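Local coordinates for Hia (Adhesin) (Haemophilus influenzae, PDB 3EMF), which probably mediates bacterial adhesion to host cells as a trimeric autotransporter, of which this chain is the binding domain HiaBD2, at residues 7-12 with 60-65; 17-22 with 29-34. All coordinates share one frame; numbering follows the deposited sequence.

Contact 1 (7-12 with 60-65); sequences NKLKAY and VGNLRK
The side chains of Asn7 and Asn62 approach from opposite directions, their amides nearly coplanar (9° apart), where the irregular segment 7-12, in the HiaBD2_N region, meets the short helix 60-63. The end groups close to 2.8 Å between Asn7 ND2 and the atom modelled as Asn62 ND2. The amide of Asn62 is probably turned over in the model; with it turned back, this approach may be a hydrogen bond. The Asn7 end is secured independently, since its ND2 also bonds to the carbonyl oxygen of Ala57. On the other branch, Asn7 OD1 takes a weak bond from Leu9 N (3.3 Å), which the first torsion makes possible: at chi1 63° the amide sits over its own backbone.

Leu9 completes the tight part. Its side chain runs at about a right angle to that of Asn62, and CD1 comes 3.8 Å from Asn62 CG, so a methyl group rests on the amide. Asn7 and Leu9 also pack on Val60 of the third subunit, and Asn62 on Leu63 of that subunit, which makes the cluster part of the trimer interface. Arg64 joins helix 60-63 to the second subunit through a salt bridge to its Asp54.

The other half is looser. Ala11 CB stands 4.3 Å from Lys65 CD, methyl against the aliphatic part of a partly exposed lysine, with no polar bond between the two. Lys65 is nonetheless held by its backbone, whose N bonds to Asn62 O at 2.9 Å.

The contact buries just 161 Å², and only Asn62 among its touching residues is buried. Its chemistry is graded, from paired amides to hydrocarbon at Ala11 and Lys65; the firm polar hold is Asn7 ND2 on Ala57 O, to which Asn62 may add another.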
ATOM      1  N   ASN A   7      -8.534  -7.269 -18.617  1.00 35.69           N
ATOM      2  CA  ASN A   7      -9.527  -6.213 -18.491  1.00 31.94           C
ATOM      3  C   ASN A   7      -8.993  -4.931 -19.122  1.00 37.39           C
ATOM      4  O   ASN A   7      -7.878  -4.921 -19.638  1.00 32.79           O
ATOM      5  CB  ASN A   7     -10.004  -6.036 -17.033  1.00 26.65           C
ATOM      6  CG  ASN A   7      -8.899  -5.619 -16.093  1.00 30.33           C
ATOM      7  OD1 ASN A   7      -8.013  -4.855 -16.469  1.00 30.17           O
ATOM      8  ND2 ASN A   7      -8.954  -6.108 -14.851  1.00 23.82           N
ATOM      9  N   LYS A   8      -9.790  -3.868 -19.109  1.00 41.50           N
ATOM     10  CA  LYS A   8      -9.470  -2.664 -19.879  1.00 36.71           C
ATOM     11  C   LYS A   8      -8.818  -1.557 -19.051  1.00 35.97           C
ATOM     12  O   LYS A   8      -8.606  -0.462 -19.549  1.00 45.18           O
ATOM     13  CB  LYS A   8     -10.735  -2.117 -20.558  1.00 36.83           C
ATOM     14  CG  LYS A   8     -11.100  -2.767 -21.885  1.00 49.36           C
ATOM     15  CD  LYS A   8     -12.451  -2.236 -22.373  1.00 63.85           C
ATOM     16  CE  LYS A   8     -12.766  -2.661 -23.803  1.00 78.38           C
ATOM     17  NZ  LYS A   8     -13.956  -1.937 -24.363  1.00 80.03           N
ATOM     18  N   LEU A   9      -8.490  -1.846 -17.794  1.00 29.92           N
ATOM     19  CA  LEU A   9      -7.808  -0.877 -16.936  1.00 22.52           C
ATOM     20  C   LEU A   9      -6.504  -0.353 -17.527  1.00 29.19           C
ATOM     21  O   LEU A   9      -5.664  -1.126 -18.008  1.00 29.79           O
ATOM     22  CB  LEU A   9      -7.500  -1.485 -15.559  1.00 22.11           C
ATOM     23  CG  LEU A   9      -8.693  -1.852 -14.679  1.00 22.37           C
ATOM     24  CD1 LEU A   9      -8.227  -2.656 -13.442  1.00 23.20           C
ATOM     25  CD2 LEU A   9      -9.483  -0.595 -14.282  1.00 27.64           C
ATOM     26  N   LYS A  10      -6.324   0.960 -17.441  1.00 28.89           N
ATOM     27  CA  LYS A  10      -5.093   1.598 -17.906  1.00 29.00           C
ATOM     28  C   LYS A  10      -4.285   2.054 -16.707  1.00 28.98           C
ATOM     29  O   LYS A  10      -4.759   2.022 -15.572  1.00 29.92           O
ATOM     30  CB  LYS A  10      -5.402   2.814 -18.780  1.00 34.32           C
ATOM     31  CG  LYS A  10      -6.431   2.573 -19.876  1.00 40.54           C
ATOM     32  CD  LYS A  10      -6.767   3.871 -20.608  1.00 57.79           C
ATOM     33  CE  LYS A  10      -7.877   3.661 -21.637  1.00 68.03           C
ATOM     34  NZ  LYS A  10      -7.471   2.699 -22.707  1.00 74.84           N
ATOM     35  N   ALA A  11      -3.060   2.478 -16.975  1.00 26.96           N
ATOM     36  CA  ALA A  11      -2.217   3.072 -15.966  1.00 29.03           C
ATOM     37  C   ALA A  11      -2.253   4.578 -16.144  1.00 29.19           C
ATOM     38  O   ALA A  11      -2.500   5.082 -17.237  1.00 27.31           O
ATOM     39  CB  ALA A  11      -0.794   2.562 -16.122  1.00 32.30           C
ATOM     40  N   TYR A  12      -1.998   5.307 -15.075  1.00 22.57           N
ATOM     41  CA  TYR A  12      -1.775   6.723 -15.224  1.00 26.28           C
ATOM     42  C   TYR A  12      -0.583   6.939 -16.157  1.00 24.98           C
ATOM     43  O   TYR A  12       0.381   6.164 -16.132  1.00 25.92           O
ATOM     44  CB  TYR A  12      -1.502   7.355 -13.882  1.00 25.24           C
ATOM     45  CG  TYR A  12      -2.743   7.452 -13.044  1.00 28.41           C
ATOM     46  CD1 TYR A  12      -3.777   8.297 -13.406  1.00 20.10           C
ATOM     47  CD2 TYR A  12      -2.893   6.675 -11.899  1.00 32.84           C
ATOM     48  CE1 TYR A  12      -4.930   8.379 -12.641  1.00 33.79           C
ATOM     49  CE2 TYR A  12      -4.030   6.755 -11.130  1.00 31.84           C
ATOM     50  CZ  TYR A  12      -5.042   7.606 -11.495  1.00 35.01           C
ATOM     51  OH  TYR A  12      -6.183   7.682 -10.716  1.00 34.25           O
ATOM     52  N   VAL A  60      -3.414 -10.460 -12.405  1.00 28.55           N
ATOM     53  CA  VAL A  60      -2.116 -10.345 -11.750  1.00 24.45           C
ATOM     54  C   VAL A  60      -1.386  -9.121 -12.292  1.00 29.13           C
ATOM     55  O   VAL A  60      -0.724  -8.426 -11.547  1.00 25.37           O
ATOM     56  CB  VAL A  60      -1.279 -11.634 -11.917  1.00 27.44           C
ATOM     57  CG1 VAL A  60       0.119 -11.465 -11.296  1.00 30.71           C
ATOM     58  CG2 VAL A  60      -2.033 -12.823 -11.286  1.00 25.54           C
ATOM     59  N   GLY A  61      -1.532  -8.829 -13.587  1.00 28.31           N
ATOM     60  CA  GLY A  61      -0.994  -7.592 -14.110  1.00 22.32           C
ATOM     61  C   GLY A  61      -1.488  -6.357 -13.357  1.00 25.34           C
ATOM     62  O   GLY A  61      -0.742  -5.390 -13.158  1.00 23.04           O
ATOM     63  N   ASN A  62      -2.751  -6.374 -12.949  1.00 28.19           N
ATOM     64  CA  ASN A  62      -3.311  -5.278 -12.163  1.00 24.33           C
ATOM     65  C   ASN A  62      -2.593  -5.150 -10.814  1.00 22.94           C
ATOM     66  O   ASN A  62      -2.272  -4.049 -10.379  1.00 22.08           O
ATOM     67  CB  ASN A  62      -4.805  -5.492 -11.895  1.00 20.61           C
ATOM     68  CG  ASN A  62      -5.679  -5.417 -13.141  1.00 22.95           C
ATOM     69  OD1 ASN A  62      -5.328  -4.807 -14.161  1.00 26.94           O
ATOM     70  ND2 ASN A  62      -6.860  -6.045 -13.050  1.00 21.08           N
ATOM     71  N   LEU A  63      -2.345  -6.278 -10.147  1.00 20.36           N
ATOM     72  CA  LEU A  63      -1.678  -6.246  -8.836  1.00 17.68           C
ATOM     73  C   LEU A  63      -0.315  -5.603  -8.956  1.00 24.38           C
ATOM     74  O   LEU A  63       0.138  -4.944  -8.026  1.00 20.39           O
ATOM     75  CB  LEU A  63      -1.500  -7.646  -8.265  1.00 19.67           C
ATOM     76  CG  LEU A  63      -2.755  -8.522  -8.221  1.00 23.83           C
ATOM     77  CD1 LEU A  63      -2.475  -9.828  -7.489  1.00 26.70           C
ATOM     78  CD2 LEU A  63      -3.851  -7.758  -7.556  1.00 21.84           C
ATOM     79  N   ARG A  64       0.323  -5.791 -10.119  1.00 22.54           N
ATOM     80  CA  ARG A  64       1.678  -5.320 -10.332  1.00 19.97           C
ATOM     81  C   ARG A  64       1.703  -3.810 -10.510  1.00 27.34           C
ATOM     82  O   ARG A  64       2.762  -3.206 -10.538  1.00 23.51           O
ATOM     83  CB  ARG A  64       2.318  -6.015 -11.539  1.00 25.81           C
ATOM     84  CG  ARG A  64       2.503  -7.515 -11.339  1.00 26.95           C
ATOM     85  CD  ARG A  64       3.238  -8.173 -12.488  1.00 27.94           C
ATOM     86  NE  ARG A  64       3.627  -9.528 -12.118  1.00 29.00           N
ATOM     87  CZ  ARG A  64       3.325 -10.615 -12.812  1.00 33.76           C
ATOM     88  NH1 ARG A  64       2.646 -10.514 -13.950  1.00 31.32           N
ATOM     89  NH2 ARG A  64       3.715 -11.802 -12.377  1.00 28.57           N
ATOM     90  N   LYS A  65       0.527  -3.205 -10.626  1.00 17.61           N
ATOM     91  CA  LYS A  65       0.444  -1.762 -10.821  1.00 18.91           C
ATOM     92  C   LYS A  65      -0.200  -1.047  -9.641  1.00 20.03           C
ATOM     93  O   LYS A  65      -0.457   0.155  -9.700  1.00 20.40           O
ATOM     94  CB  LYS A  65      -0.331  -1.441 -12.096  1.00 19.12           C
ATOM     95  CG  LYS A  65       0.309  -1.980 -13.351  1.00 23.70           C
ATOM     96  CD  LYS A  65      -0.409  -1.399 -14.568  1.00 26.51           C
ATOM     97  CE  LYS A  65       0.308  -1.793 -15.861  1.00 43.84           C
ATOM     98  NZ  LYS A  65       0.401  -3.275 -16.022  1.00 49.29           N
TER

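Contact 2 (17-22 with 29-34)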
ATOM      1  N   PHE A  17      -5.957   8.500 -22.225  1.00 51.66           N
ATOM      2  CA  PHE A  17      -6.801   8.947 -21.129  1.00 48.95           C
ATOM      3  C   PHE A  17      -7.490  10.196 -21.625  1.00 51.03           C
ATOM      4  O   PHE A  17      -6.862  11.039 -22.271  1.00 46.42           O
ATOM      5  CB  PHE A  17      -5.940   9.262 -19.905  1.00 48.73           C
ATOM      6  CG  PHE A  17      -6.678   9.960 -18.789  1.00 45.88           C
ATOM      7  CD1 PHE A  17      -7.246   9.233 -17.765  1.00 43.39           C
ATOM      8  CD2 PHE A  17      -6.771  11.341 -18.754  1.00 42.53           C
ATOM      9  CE1 PHE A  17      -7.912   9.867 -16.729  1.00 43.73           C
ATOM     10  CE2 PHE A  17      -7.429  11.982 -17.724  1.00 37.51           C
ATOM     11  CZ  PHE A  17      -8.001  11.243 -16.709  1.00 45.27           C
ATOM     12  N   ASN A  18      -8.784  10.318 -21.350  1.00 40.40           N
ATOM     13  CA  ASN A  18      -9.541  11.450 -21.875  1.00 44.05           C
ATOM     14  C   ASN A  18      -9.861  12.469 -20.799  1.00 45.26           C
ATOM     15  O   ASN A  18     -10.691  12.226 -19.907  1.00 35.91           O
ATOM     16  CB  ASN A  18     -10.833  10.978 -22.532  1.00 51.61           C
ATOM     17  CG  ASN A  18     -11.699  12.133 -22.997  1.00 58.74           C
ATOM     18  OD1 ASN A  18     -11.997  13.052 -22.232  1.00 62.26           O
ATOM     19  ND2 ASN A  18     -12.112  12.089 -24.252  1.00 57.34           N
ATOM     20  N   PHE A  19      -9.224  13.627 -20.908  1.00 37.26           N
ATOM     21  CA  PHE A  19      -9.327  14.643 -19.870  1.00 47.70           C
ATOM     22  C   PHE A  19     -10.743  15.175 -19.651  1.00 48.76           C
ATOM     23  O   PHE A  19     -11.132  15.475 -18.517  1.00 54.29           O
ATOM     24  CB  PHE A  19      -8.335  15.772 -20.140  1.00 48.67           C
ATOM     25  CG  PHE A  19      -6.917  15.359 -19.939  1.00 42.40           C
ATOM     26  CD1 PHE A  19      -6.362  15.346 -18.672  1.00 44.16           C
ATOM     27  CD2 PHE A  19      -6.157  14.936 -21.002  1.00 40.71           C
ATOM     28  CE1 PHE A  19      -5.059  14.950 -18.477  1.00 35.88           C
ATOM     29  CE2 PHE A  19      -4.852  14.543 -20.815  1.00 36.60           C
ATOM     30  CZ  PHE A  19      -4.304  14.550 -19.557  1.00 35.00           C
ATOM     31  N   THR A  20     -11.517  15.264 -20.727  1.00 49.24           N
ATOM     32  CA  THR A  20     -12.887  15.772 -20.654  1.00 58.20           C
ATOM     33  C   THR A  20     -13.771  14.961 -19.712  1.00 58.70           C
ATOM     34  O   THR A  20     -14.513  15.520 -18.897  1.00 56.23           O
ATOM     35  CB  THR A  20     -13.557  15.784 -22.045  1.00 69.33           C
ATOM     36  OG1 THR A  20     -13.003  16.842 -22.836  1.00 75.69           O
ATOM     37  CG2 THR A  20     -15.055  16.001 -21.914  1.00 72.66           C
ATOM     38  N   ASN A  21     -13.673  13.637 -19.831  1.00 63.47           N
ATOM     39  CA  ASN A  21     -14.575  12.710 -19.148  1.00 55.08           C
ATOM     40  C   ASN A  21     -14.222  12.461 -17.692  1.00 53.38           C
ATOM     41  O   ASN A  21     -14.988  11.829 -16.965  1.00 54.52           O
ATOM     42  CB  ASN A  21     -14.598  11.364 -19.875  1.00 51.40           C
ATOM     43  CG  ASN A  21     -14.939  11.494 -21.336  1.00 57.58           C
ATOM     44  OD1 ASN A  21     -15.531  12.483 -21.762  1.00 61.05           O
ATOM     45  ND2 ASN A  21     -14.572  10.489 -22.117  1.00 64.58           N
ATOM     46  N   ASN A  22     -13.057  12.935 -17.266  1.00 45.98           N
ATOM     47  CA  ASN A  22     -12.570  12.628 -15.923  1.00 41.02           C
ATOM     48  C   ASN A  22     -12.415  13.874 -15.065  1.00 43.94           C
ATOM     49  O   ASN A  22     -12.462  14.981 -15.577  1.00 40.57           O
ATOM     50  CB  ASN A  22     -11.256  11.852 -16.010  1.00 35.93           C
ATOM     51  CG  ASN A  22     -11.452  10.461 -16.575  1.00 38.67           C
ATOM     52  OD1 ASN A  22     -11.869   9.552 -15.859  1.00 38.57           O
ATOM     53  ND2 ASN A  22     -11.175  10.291 -17.865  1.00 40.91           N
ATOM     54  N   LYS A  29      -3.303  13.382 -11.473  1.00 26.54           N
ATOM     55  CA  LYS A  29      -2.495  12.187 -11.379  1.00 19.85           C
ATOM     56  C   LYS A  29      -1.967  11.762 -12.746  1.00 24.96           C
ATOM     57  O   LYS A  29      -0.826  11.327 -12.878  1.00 26.17           O
ATOM     58  CB  LYS A  29      -3.291  11.040 -10.746  1.00 21.18           C
ATOM     59  CG  LYS A  29      -3.627  11.332  -9.292  1.00 22.88           C
ATOM     60  CD  LYS A  29      -4.489  10.215  -8.652  1.00 27.05           C
ATOM     61  CE  LYS A  29      -4.992  10.645  -7.267  1.00 28.88           C
ATOM     62  NZ  LYS A  29      -5.652   9.512  -6.496  1.00 32.82           N
ATOM     63  N   GLN A  30      -2.818  11.874 -13.749  1.00 26.75           N
ATOM     64  CA  GLN A  30      -2.474  11.444 -15.098  1.00 25.96           C
ATOM     65  C   GLN A  30      -1.200  12.110 -15.611  1.00 28.11           C
ATOM     66  O   GLN A  30      -0.409  11.477 -16.328  1.00 27.60           O
ATOM     67  CB  GLN A  30      -3.658  11.698 -16.035  1.00 24.74           C
ATOM     68  CG  GLN A  30      -3.336  11.636 -17.528  1.00 31.07           C
ATOM     69  CD  GLN A  30      -3.132  10.228 -18.048  1.00 29.51           C
ATOM     70  OE1 GLN A  30      -3.209   9.257 -17.299  1.00 25.82           O
ATOM     71  NE2 GLN A  30      -2.822  10.117 -19.347  1.00 27.33           N
ATOM     72  N   VAL A  31      -0.977  13.369 -15.232  1.00 28.40           N
ATOM     73  CA  VAL A  31       0.132  14.160 -15.808  1.00 25.63           C
ATOM     74  C   VAL A  31       1.396  14.204 -14.957  1.00 26.41           C
ATOM     75  O   VAL A  31       2.412  14.788 -15.378  1.00 27.22           O
ATOM     76  CB  VAL A  31      -0.285  15.622 -16.081  1.00 30.23           C
ATOM     77  CG1 VAL A  31      -1.407  15.685 -17.096  1.00 26.48           C
ATOM     78  CG2 VAL A  31      -0.687  16.318 -14.762  1.00 29.87           C
ATOM     79  N   GLN A  32       1.346  13.599 -13.766  1.00 25.60           N
ATOM     80  CA  GLN A  32       2.515  13.544 -12.889  1.00 26.19           C
ATOM     81  C   GLN A  32       3.362  12.272 -13.059  1.00 28.48           C
ATOM     82  O   GLN A  32       2.847  11.155 -12.959  1.00 26.88           O
ATOM     83  CB  GLN A  32       2.080  13.684 -11.423  1.00 28.18           C
ATOM     84  CG  GLN A  32       1.579  15.067 -11.059  1.00 30.45           C
ATOM     85  CD  GLN A  32       1.164  15.146  -9.600  1.00 46.05           C
ATOM     86  OE1 GLN A  32       1.996  15.369  -8.720  1.00 56.30           O
ATOM     87  NE2 GLN A  32      -0.130  14.960  -9.339  1.00 42.51           N
ATOM     88  N   GLU A  33       4.662  12.448 -13.299  1.00 27.55           N
ATOM     89  CA  GLU A  33       5.576  11.319 -13.435  1.00 25.96           C
ATOM     90  C   GLU A  33       5.498  10.405 -12.203  1.00 28.75           C
ATOM     91  O   GLU A  33       5.709   9.205 -12.308  1.00 29.39           O
ATOM     92  CB  GLU A  33       7.028  11.789 -13.631  1.00 27.00           C
ATOM     93  CG  GLU A  33       7.283  12.554 -14.938  1.00 31.09           C
ATOM     94  N   ALA A  34       5.208  10.986 -11.047  1.00 30.95           N
ATOM     95  CA  ALA A  34       5.103  10.225  -9.797  1.00 27.20           C
ATOM     96  C   ALA A  34       4.069   9.096  -9.862  1.00 31.38           C
ATOM     97  O   ALA A  34       4.241   8.039  -9.243  1.00 31.13           O
ATOM     98  CB  ALA A  34       4.787  11.168  -8.648  1.00 30.23           C
TER
HETATM   99  O   HOH W   1      -4.105  11.687 -22.107  1.00 48.10           O
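Gln30, at the end of helix 24-30, lies along the face of Phe17, running the opposite way, and shows how an amide side chain can pack like a flat apolar group. Its CB sits over one face of that ring, toward the rim, 4.1 Å from Phe17 CE2. CG makes an off-centre CH-pi contact with the same ring and on another side meets Phe19 CZ at 3.7 Å. The chain then bends at chi2 (75°), stacking the amide on Phe17, ring and amide planes 19° apart. CD is thus 3.6 Å from Phe17 CG, and NE2 ends 3.3 Å from Phe17 CB. The polar tip is satisfied within the chain: OE1 accepts from Gly13 N, NE2 donates to Asp14 O, and a water bound to Phe17 O adds a weak link to NE2. Phe19 CZ continues the apolar surface to Val31 CG1, 4.0 Å away. An Asx motif, Asn21 N to Asn18 OD1 (3.0 Å), shapes the turn carrying Phe19.

Phe17 and Phe19 also touch Asp26 and Ala27, so within the HiaBD2_N region loop 17-22 folds back on helix 24-30. Beyond that helix, the carbonyl oxygen of Ala34 bonds to Gln83 of strand 80-85.

The two contacts have centres 16 Å apart and are joined at the end of segment 7-12. There Tyr12, which takes no part in contact 1, leans on contact 2: Tyr12 CA lies 3.6 Å from Gln30 OE1, and Tyr12 CE1 3.7 Å from Lys29 CB. Along the chain, contact 2 falls entirely between the two segments of contact 1, joining a loop to the end of the helix that follows it. Asn40 is a common neighbour, bonded through its backbone to Lys10 and touched by Phe17. Contact 1 lies at the trimer interface; contact 2 is mainly within the chain, though Lys29 beside it reaches Ala87 of the third subunit. Neither contact holds a ligand.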